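PDB 1NT2: Nop domain-containing protein from Archaeoglobus fulgidus, which probably binds box C/D guide RNA as a core protein of an archaeal ribonucleoprotein, and forms a complex with fibrillarin. Local coordinates for residues B[79-84]-B[151-156]; B[160-165]-B[233-238]. All coordinates share one frame; numbering follows the deposited sequence.

Contact 1: B[79-84]-B[151-156]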
ATOM      1  N   ALA B  79      -3.378  -5.409  19.737  1.00 23.41           N
ATOM      2  CA  ALA B  79      -3.723  -4.095  19.233  1.00 22.61           C
ATOM      3  C   ALA B  79      -2.508  -3.198  19.426  1.00 22.97           C
ATOM      4  O   ALA B  79      -2.177  -2.366  18.579  1.00 23.48           O
ATOM      5  CB  ALA B  79      -4.903  -3.545  20.003  1.00 21.51           C
ATOM      6  N   LEU B  80      -1.834  -3.392  20.550  1.00 21.36           N
ATOM      7  CA  LEU B  80      -0.673  -2.598  20.879  1.00 20.63           C
ATOM      8  C   LEU B  80       0.466  -2.795  19.883  1.00 21.24           C
ATOM      9  O   LEU B  80       1.097  -1.831  19.450  1.00 20.74           O
ATOM     10  CB  LEU B  80      -0.212  -2.957  22.288  1.00 20.39           C
ATOM     11  CG  LEU B  80       0.079  -1.772  23.202  1.00 20.20           C
ATOM     12  CD1 LEU B  80      -1.141  -0.879  23.269  1.00 18.99           C
ATOM     13  CD2 LEU B  80       0.468  -2.273  24.580  1.00 20.70           C
ATOM     14  N   VAL B  81       0.728  -4.049  19.524  1.00 21.79           N
ATOM     15  CA  VAL B  81       1.799  -4.374  18.587  1.00 21.71           C
ATOM     16  C   VAL B  81       1.448  -3.912  17.190  1.00 24.06           C
ATOM     17  O   VAL B  81       2.324  -3.515  16.415  1.00 24.10           O
ATOM     18  CB  VAL B  81       2.043  -5.871  18.512  1.00 19.47           C
ATOM     19  CG1 VAL B  81       3.105  -6.167  17.493  1.00 19.15           C
ATOM     20  CG2 VAL B  81       2.459  -6.381  19.845  1.00 21.14           C
ATOM     21  N   LYS B  82       0.159  -3.985  16.869  1.00 25.31           N
ATOM     22  CA  LYS B  82      -0.317  -3.580  15.561  1.00 26.37           C
ATOM     23  C   LYS B  82      -0.307  -2.071  15.433  1.00 26.75           C
ATOM     24  O   LYS B  82      -0.286  -1.533  14.334  1.00 27.65           O
ATOM     25  CB  LYS B  82      -1.724  -4.124  15.313  1.00 27.72           C
ATOM     26  CG  LYS B  82      -1.762  -5.582  14.872  1.00 30.05           C
ATOM     27  CD  LYS B  82      -3.153  -5.964  14.389  1.00 32.04           C
ATOM     28  CE  LYS B  82      -3.157  -7.310  13.681  1.00 33.17           C
ATOM     29  NZ  LYS B  82      -2.876  -8.440  14.607  1.00 34.88           N
ATOM     30  N   ALA B  83      -0.322  -1.377  16.561  1.00 27.83           N
ATOM     31  CA  ALA B  83      -0.301   0.074  16.514  1.00 29.07           C
ATOM     32  C   ALA B  83       1.147   0.500  16.434  1.00 28.81           C
ATOM     33  O   ALA B  83       1.491   1.453  15.743  1.00 27.69           O
ATOM     34  CB  ALA B  83      -0.960   0.662  17.764  1.00 29.79           C
ATOM     35  N   LEU B  84       1.999  -0.224  17.146  1.00 29.78           N
ATOM     36  CA  LEU B  84       3.406   0.096  17.148  1.00 32.09           C
ATOM     37  C   LEU B  84       3.865   0.216  15.697  1.00 33.95           C
ATOM     38  O   LEU B  84       4.039   1.318  15.179  1.00 35.98           O
ATOM     39  CB  LEU B  84       4.193  -0.995  17.879  1.00 31.32           C
ATOM     40  CG  LEU B  84       5.682  -0.703  18.085  1.00 32.32           C
ATOM     41  CD1 LEU B  84       5.850   0.524  18.966  1.00 31.95           C
ATOM     42  CD2 LEU B  84       6.368  -1.906  18.713  1.00 32.98           C
ATOM     43  N   ALA B 151       8.598 -11.768  21.840  1.00 30.39           N
ATOM     44  CA  ALA B 151       7.487 -12.484  22.443  1.00 28.82           C
ATOM     45  C   ALA B 151       6.136 -11.879  22.071  1.00 28.12           C
ATOM     46  O   ALA B 151       5.202 -12.593  21.701  1.00 29.10           O
ATOM     47  CB  ALA B 151       7.649 -12.507  23.968  1.00 27.53           C
ATOM     48  N   ALA B 152       6.039 -10.557  22.145  1.00 24.87           N
ATOM     49  CA  ALA B 152       4.782  -9.898  21.850  1.00 22.51           C
ATOM     50  C   ALA B 152       4.378  -9.962  20.386  1.00 22.21           C
ATOM     51  O   ALA B 152       3.191  -9.957  20.069  1.00 20.20           O
ATOM     52  CB  ALA B 152       4.837  -8.458  22.324  1.00 21.66           C
ATOM     53  N   LYS B 153       5.354 -10.023  19.490  1.00 23.61           N
ATOM     54  CA  LYS B 153       5.029 -10.079  18.066  1.00 24.74           C
ATOM     55  C   LYS B 153       4.460 -11.442  17.709  1.00 24.67           C
ATOM     56  O   LYS B 153       3.518 -11.545  16.923  1.00 24.03           O
ATOM     57  CB  LYS B 153       6.261  -9.780  17.205  1.00 23.82           C
ATOM     58  CG  LYS B 153       6.050  -9.975  15.688  1.00 22.71           C
ATOM     59  CD  LYS B 153       4.947  -9.100  15.069  1.00 20.76           C
ATOM     60  CE  LYS B 153       5.045  -9.128  13.536  1.00 21.79           C
ATOM     61  NZ  LYS B 153       4.019  -8.310  12.818  1.00 20.78           N
ATOM     62  N   LEU B 154       5.036 -12.493  18.276  1.00 24.04           N
ATOM     63  CA  LEU B 154       4.513 -13.813  18.005  1.00 25.16           C
ATOM     64  C   LEU B 154       3.041 -13.780  18.379  1.00 25.99           C
ATOM     65  O   LEU B 154       2.187 -14.193  17.602  1.00 28.27           O
ATOM     66  CB  LEU B 154       5.205 -14.863  18.859  1.00 25.73           C
ATOM     67  CG  LEU B 154       6.665 -15.153  18.561  1.00 27.28           C
ATOM     68  CD1 LEU B 154       7.154 -16.230  19.513  1.00 25.66           C
ATOM     69  CD2 LEU B 154       6.810 -15.594  17.111  1.00 27.32           C
ATOM     70  N   LEU B 155       2.743 -13.278  19.572  1.00 24.90           N
ATOM     71  CA  LEU B 155       1.367 -13.221  20.031  1.00 24.52           C
ATOM     72  C   LEU B 155       0.463 -12.473  19.075  1.00 25.66           C
ATOM     73  O   LEU B 155      -0.671 -12.877  18.849  1.00 27.21           O
ATOM     74  CB  LEU B 155       1.284 -12.570  21.406  1.00 23.35           C
ATOM     75  CG  LEU B 155      -0.126 -12.363  21.966  1.00 21.24           C
ATOM     76  CD1 LEU B 155      -0.850 -13.691  22.069  1.00 18.96           C
ATOM     77  CD2 LEU B 155      -0.033 -11.695  23.328  1.00 20.75           C
ATOM     78  N   GLU B 156       0.948 -11.376  18.512  1.00 26.65           N
ATOM     79  CA  GLU B 156       0.114 -10.623  17.586  1.00 28.25           C
ATOM     80  C   GLU B 156       0.005 -11.363  16.267  1.00 27.57           C
ATOM     81  O   GLU B 156      -1.054 -11.393  15.664  1.00 27.41           O
ATOM     82  CB  GLU B 156       0.679  -9.216  17.355  1.00 30.54           C
ATOM     83  CG  GLU B 156      -0.013  -8.420  16.242  1.00 31.32           C
ATOM     84  CD  GLU B 156       0.807  -8.350  14.952  1.00 32.99           C
ATOM     85  OE1 GLU B 156       0.265  -7.862  13.935  1.00 32.24           O
ATOM     86  OE2 GLU B 156       1.990  -8.769  14.956  1.00 32.68           O
TER
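Lys153 NZ is the best-held polar atom here, gripped by two carboxylates. Glu156 OE2, one helical turn further on, takes Lys153 NZ at 3.0 Å through the syn lone pair, and Glu85, just beyond segment 79-84 on helix 73-93, supplies the second salt bridge. Glu156 is itself shared, because its OE1 receives a weak hydrogen bond from Lys82 NZ at 3.3 Å, the bridge that crosses between the segments.

The torsions explain this reach. Glu156 has CG anti to its backbone N (chi1 172°) and bends at chi2 (-104°), so that OE1 meets Lys82 while OE2 meets Lys153. Lys82 leaves its backbone with CG anti to the carbonyl carbon and runs extended until chi4 (68°) folds NZ back; its aliphatic chain crosses Glu156 obliquely.

Beside the charges lies an apolar seam. Val81 points at the other helix, with CB 3.8 Å from Glu156 CB, and its CG2, anti to its own carbonyl carbon, lies 4.0 Å from Ala152 CB. Val81 CG1 is 4.2 Å from Lys153 CD, against the aliphatic part of that lysine. The axes of 79-84 and 151-156 approach to 9.2 Å and cross steeply, where helix 73-93, which leads into the predicted coiled coil, meets helix 148-158. Lys97 of the second subunit packs against Lys82.

The two lysines probably help Glu156 stay charged beside Glu85, Lys153 being the stronger partner and shared between both acids; the junction thus combines a charge network with Val81 packed on the aliphatic part of Glu156 and, less closely, on Ala152.

Contact 2: B[160-165]-B[233-238]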
ATOM      1  N   SER B 160      -3.878 -14.370  19.283  1.00 27.01           N
ATOM      2  CA  SER B 160      -4.294 -14.279  20.674  1.00 27.86           C
ATOM      3  C   SER B 160      -3.534 -15.331  21.418  1.00 29.13           C
ATOM      4  O   SER B 160      -2.755 -16.058  20.808  1.00 30.05           O
ATOM      5  CB  SER B 160      -5.782 -14.561  20.793  1.00 28.50           C
ATOM      6  OG  SER B 160      -6.095 -15.789  20.160  1.00 29.53           O
ATOM      7  N   MET B 161      -3.757 -15.428  22.726  1.00 30.88           N
ATOM      8  CA  MET B 161      -3.049 -16.435  23.506  1.00 32.94           C
ATOM      9  C   MET B 161      -3.457 -17.828  23.090  1.00 33.41           C
ATOM     10  O   MET B 161      -2.632 -18.576  22.577  1.00 33.96           O
ATOM     11  CB  MET B 161      -3.282 -16.259  25.007  1.00 33.44           C
ATOM     12  CG  MET B 161      -2.352 -15.236  25.656  1.00 34.72           C
ATOM     13  SD  MET B 161      -0.612 -15.735  25.673  1.00 35.09           S
ATOM     14  CE  MET B 161      -0.315 -15.924  27.463  1.00 33.82           C
ATOM     15  N   GLU B 162      -4.726 -18.176  23.282  1.00 34.59           N
ATOM     16  CA  GLU B 162      -5.172 -19.512  22.916  1.00 36.04           C
ATOM     17  C   GLU B 162      -4.881 -19.832  21.454  1.00 35.58           C
ATOM     18  O   GLU B 162      -4.651 -20.988  21.097  1.00 35.63           O
ATOM     19  CB  GLU B 162      -6.662 -19.695  23.222  1.00 38.41           C
ATOM     20  CG  GLU B 162      -7.619 -18.827  22.423  1.00 42.87           C
ATOM     21  CD  GLU B 162      -9.039 -19.411  22.399  1.00 46.33           C
ATOM     22  OE1 GLU B 162      -9.624 -19.644  23.489  1.00 46.35           O
ATOM     23  OE2 GLU B 162      -9.570 -19.644  21.284  1.00 47.52           O
ATOM     24  N   ARG B 163      -4.874 -18.807  20.611  1.00 35.00           N
ATOM     25  CA  ARG B 163      -4.590 -18.995  19.195  1.00 35.63           C
ATOM     26  C   ARG B 163      -3.124 -19.379  18.981  1.00 35.51           C
ATOM     27  O   ARG B 163      -2.795 -20.086  18.029  1.00 36.61           O
ATOM     28  CB  ARG B 163      -4.888 -17.706  18.414  1.00 37.82           C
ATOM     29  CG  ARG B 163      -6.039 -17.814  17.423  1.00 41.51           C
ATOM     30  CD  ARG B 163      -5.840 -18.991  16.472  1.00 45.88           C
ATOM     31  NE  ARG B 163      -4.692 -18.805  15.590  1.00 49.64           N
ATOM     32  CZ  ARG B 163      -4.166 -19.760  14.826  1.00 52.06           C
ATOM     33  NH1 ARG B 163      -4.681 -20.987  14.832  1.00 52.83           N
ATOM     34  NH2 ARG B 163      -3.123 -19.487  14.044  1.00 53.14           N
ATOM     35  N   LEU B 164      -2.247 -18.901  19.861  1.00 33.27           N
ATOM     36  CA  LEU B 164      -0.815 -19.174  19.762  1.00 31.05           C
ATOM     37  C   LEU B 164      -0.457 -20.491  20.426  1.00 31.21           C
ATOM     38  O   LEU B 164       0.316 -21.294  19.898  1.00 30.81           O
ATOM     39  CB  LEU B 164      -0.029 -18.045  20.431  1.00 28.72           C
ATOM     40  CG  LEU B 164       1.386 -18.340  20.935  1.00 26.47           C
ATOM     41  CD1 LEU B 164       2.348 -18.503  19.783  1.00 26.65           C
ATOM     42  CD2 LEU B 164       1.839 -17.206  21.814  1.00 26.78           C
ATOM     43  N   VAL B 165      -1.038 -20.697  21.598  1.00 32.35           N
ATOM     44  CA  VAL B 165      -0.795 -21.879  22.404  1.00 33.14           C
ATOM     45  C   VAL B 165      -0.991 -23.192  21.649  1.00 35.93           C
ATOM     46  O   VAL B 165      -0.532 -24.237  22.103  1.00 36.99           O
ATOM     47  CB  VAL B 165      -1.689 -21.846  23.671  1.00 30.64           C
ATOM     48  CG1 VAL B 165      -2.818 -22.836  23.553  1.00 29.42           C
ATOM     49  CG2 VAL B 165      -0.851 -22.099  24.896  1.00 29.53           C
ATOM     50  N   ILE B 233       2.543 -22.479  29.354  1.00 23.92           N
ATOM     51  CA  ILE B 233       2.689 -22.287  30.777  1.00 26.65           C
ATOM     52  C   ILE B 233       2.317 -20.865  31.187  1.00 29.13           C
ATOM     53  O   ILE B 233       1.785 -20.659  32.267  1.00 30.64           O
ATOM     54  CB  ILE B 233       4.114 -22.641  31.213  1.00 25.59           C
ATOM     55  CG1 ILE B 233       4.432 -24.059  30.721  1.00 24.11           C
ATOM     56  CG2 ILE B 233       4.240 -22.543  32.734  1.00 25.07           C
ATOM     57  CD1 ILE B 233       5.767 -24.580  31.126  1.00 23.35           C
ATOM     58  N   ASP B 234       2.580 -19.886  30.326  1.00 31.13           N
ATOM     59  CA  ASP B 234       2.226 -18.500  30.627  1.00 33.54           C
ATOM     60  C   ASP B 234       0.706 -18.357  30.726  1.00 35.40           C
ATOM     61  O   ASP B 234       0.161 -17.813  31.696  1.00 36.02           O
ATOM     62  CB  ASP B 234       2.701 -17.573  29.511  1.00 34.97           C
ATOM     63  CG  ASP B 234       4.175 -17.296  29.570  1.00 36.48           C
ATOM     64  OD1 ASP B 234       4.644 -16.871  30.645  1.00 38.35           O
ATOM     65  OD2 ASP B 234       4.861 -17.490  28.544  1.00 36.96           O
ATOM     66  N   TYR B 235       0.044 -18.855  29.687  1.00 35.77           N
ATOM     67  CA  TYR B 235      -1.402 -18.808  29.519  1.00 35.84           C
ATOM     68  C   TYR B 235      -2.235 -19.601  30.541  1.00 35.28           C
ATOM     69  O   TYR B 235      -3.370 -19.230  30.833  1.00 34.43           O
ATOM     70  CB  TYR B 235      -1.712 -19.268  28.086  1.00 36.92           C
ATOM     71  CG  TYR B 235      -3.145 -19.126  27.632  1.00 37.82           C
ATOM     72  CD1 TYR B 235      -3.786 -20.179  26.979  1.00 38.98           C
ATOM     73  CD2 TYR B 235      -3.859 -17.953  27.846  1.00 37.13           C
ATOM     74  CE1 TYR B 235      -5.104 -20.074  26.556  1.00 39.87           C
ATOM     75  CE2 TYR B 235      -5.181 -17.834  27.424  1.00 39.53           C
ATOM     76  CZ  TYR B 235      -5.801 -18.903  26.782  1.00 40.59           C
ATOM     77  OH  TYR B 235      -7.119 -18.824  26.391  1.00 41.18           O
ATOM     78  N   PHE B 236      -1.681 -20.675  31.095  1.00 35.21           N
ATOM     79  CA  PHE B 236      -2.430 -21.492  32.050  1.00 36.26           C
ATOM     80  C   PHE B 236      -1.943 -21.422  33.494  1.00 38.21           C
ATOM     81  O   PHE B 236      -2.692 -21.737  34.429  1.00 37.70           O
ATOM     82  CB  PHE B 236      -2.414 -22.943  31.591  1.00 34.75           C
ATOM     83  CG  PHE B 236      -3.097 -23.162  30.282  1.00 32.49           C
ATOM     84  CD1 PHE B 236      -4.463 -22.960  30.162  1.00 32.06           C
ATOM     85  CD2 PHE B 236      -2.376 -23.550  29.161  1.00 31.92           C
ATOM     86  CE1 PHE B 236      -5.108 -23.140  28.937  1.00 32.42           C
ATOM     87  CE2 PHE B 236      -3.006 -23.734  27.934  1.00 31.23           C
ATOM     88  CZ  PHE B 236      -4.376 -23.527  27.820  1.00 31.63           C
ATOM     89  N   ARG B 237      -0.684 -21.023  33.658  1.00 39.94           N
ATOM     90  CA  ARG B 237      -0.040 -20.884  34.971  1.00 40.92           C
ATOM     91  C   ARG B 237       0.078 -19.403  35.328  1.00 41.70           C
ATOM     92  O   ARG B 237      -0.389 -18.966  36.380  1.00 41.76           O
ATOM     93  CB  ARG B 237       1.370 -21.499  34.938  1.00 40.81           C
ATOM     94  CG  ARG B 237       1.535 -22.850  35.623  1.00 39.72           C
ATOM     95  CD  ARG B 237       2.042 -22.693  37.050  1.00 37.35           C
ATOM     96  NE  ARG B 237       1.087 -21.983  37.892  1.00 35.95           N
ATOM     97  CZ  ARG B 237       1.230 -21.820  39.202  1.00 35.00           C
ATOM     98  NH1 ARG B 237       2.294 -22.316  39.821  1.00 33.57           N
ATOM     99  NH2 ARG B 237       0.305 -21.169  39.894  1.00 33.98           N
ATOM    100  N   GLY B 238       0.709 -18.643  34.437  1.00 42.44           N
ATOM    101  CA  GLY B 238       0.901 -17.224  34.660  1.00 43.11           C
ATOM    102  C   GLY B 238       2.222 -16.969  35.355  1.00 43.82           C
ATOM    103  O   GLY B 238       2.749 -15.862  35.310  1.00 43.89           O
TER
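Tyr235 fills the tight part of this contact, where it and Met161 are both buried, with CG anti to its backbone N (chi1 -172°) and the ring directed at the first turn of helix 161-165. Met161 CB sits over one face, 3.7 Å from the Tyr235 ring centroid and 28° off the normal, a CH-pi contact. Glu162 N lies over the same face, toward the rim. Met161 then bends at chi2 and chi3 and slides past the tyrosine in the opposite direction: SD stands obliquely, 5.3 Å from the Tyr235 centroid, as a Met-aromatic contact, and CE ends 3.7 Å from Tyr235 CB and 4.0 Å from Asp234 CB.

Packing is looser at the partly exposed Val165. Its CG2 reaches both aromatic residues, at 4.1 Å from Tyr235 CD1 and 4.1 Å from Phe236 CE2, approaching each ring obliquely. Glu162 runs alongside Tyr235 and is close at CB, 3.3 Å from Tyr235 OH, but its carboxylate leaves for other partners: a salt bridge to Arg166 and a hydrogen bond to Ala91 N of the fibrillarin chain. Tyr235 OH has a weak hydrogen bond to Glu69 on helix 50-71.

No hydrogen bond joins the two segments. Cohesion therefore comes from aliphatic and sulfur contacts with the aromatic rings, while the polar ends turn to surrounding helices and, through Glu162, to fibrillarin.

Both contacts are buried, their centres 15 Å apart, and they follow one another along the chain. Contact 1 uses helix 148-158; contact 2 takes up the next helix, 161-165, and sets it against the end of helix 217-236. Leu155, on the helix of contact 1, packs CD1 against the backbone where helix 161-165 starts, and Asp74 on helix 73-93 accepts a hydrogen bond from Met161 N, so helix 73-93 serves both. Their chemistry differs with place: contact 1, beside the second copy of this protein, combines a salt-bridge network with Val81 packing, whereas aliphatic and sulfur contacts with the Tyr235 ring prevail in contact 2, whose margin meets the fibrillarin chain.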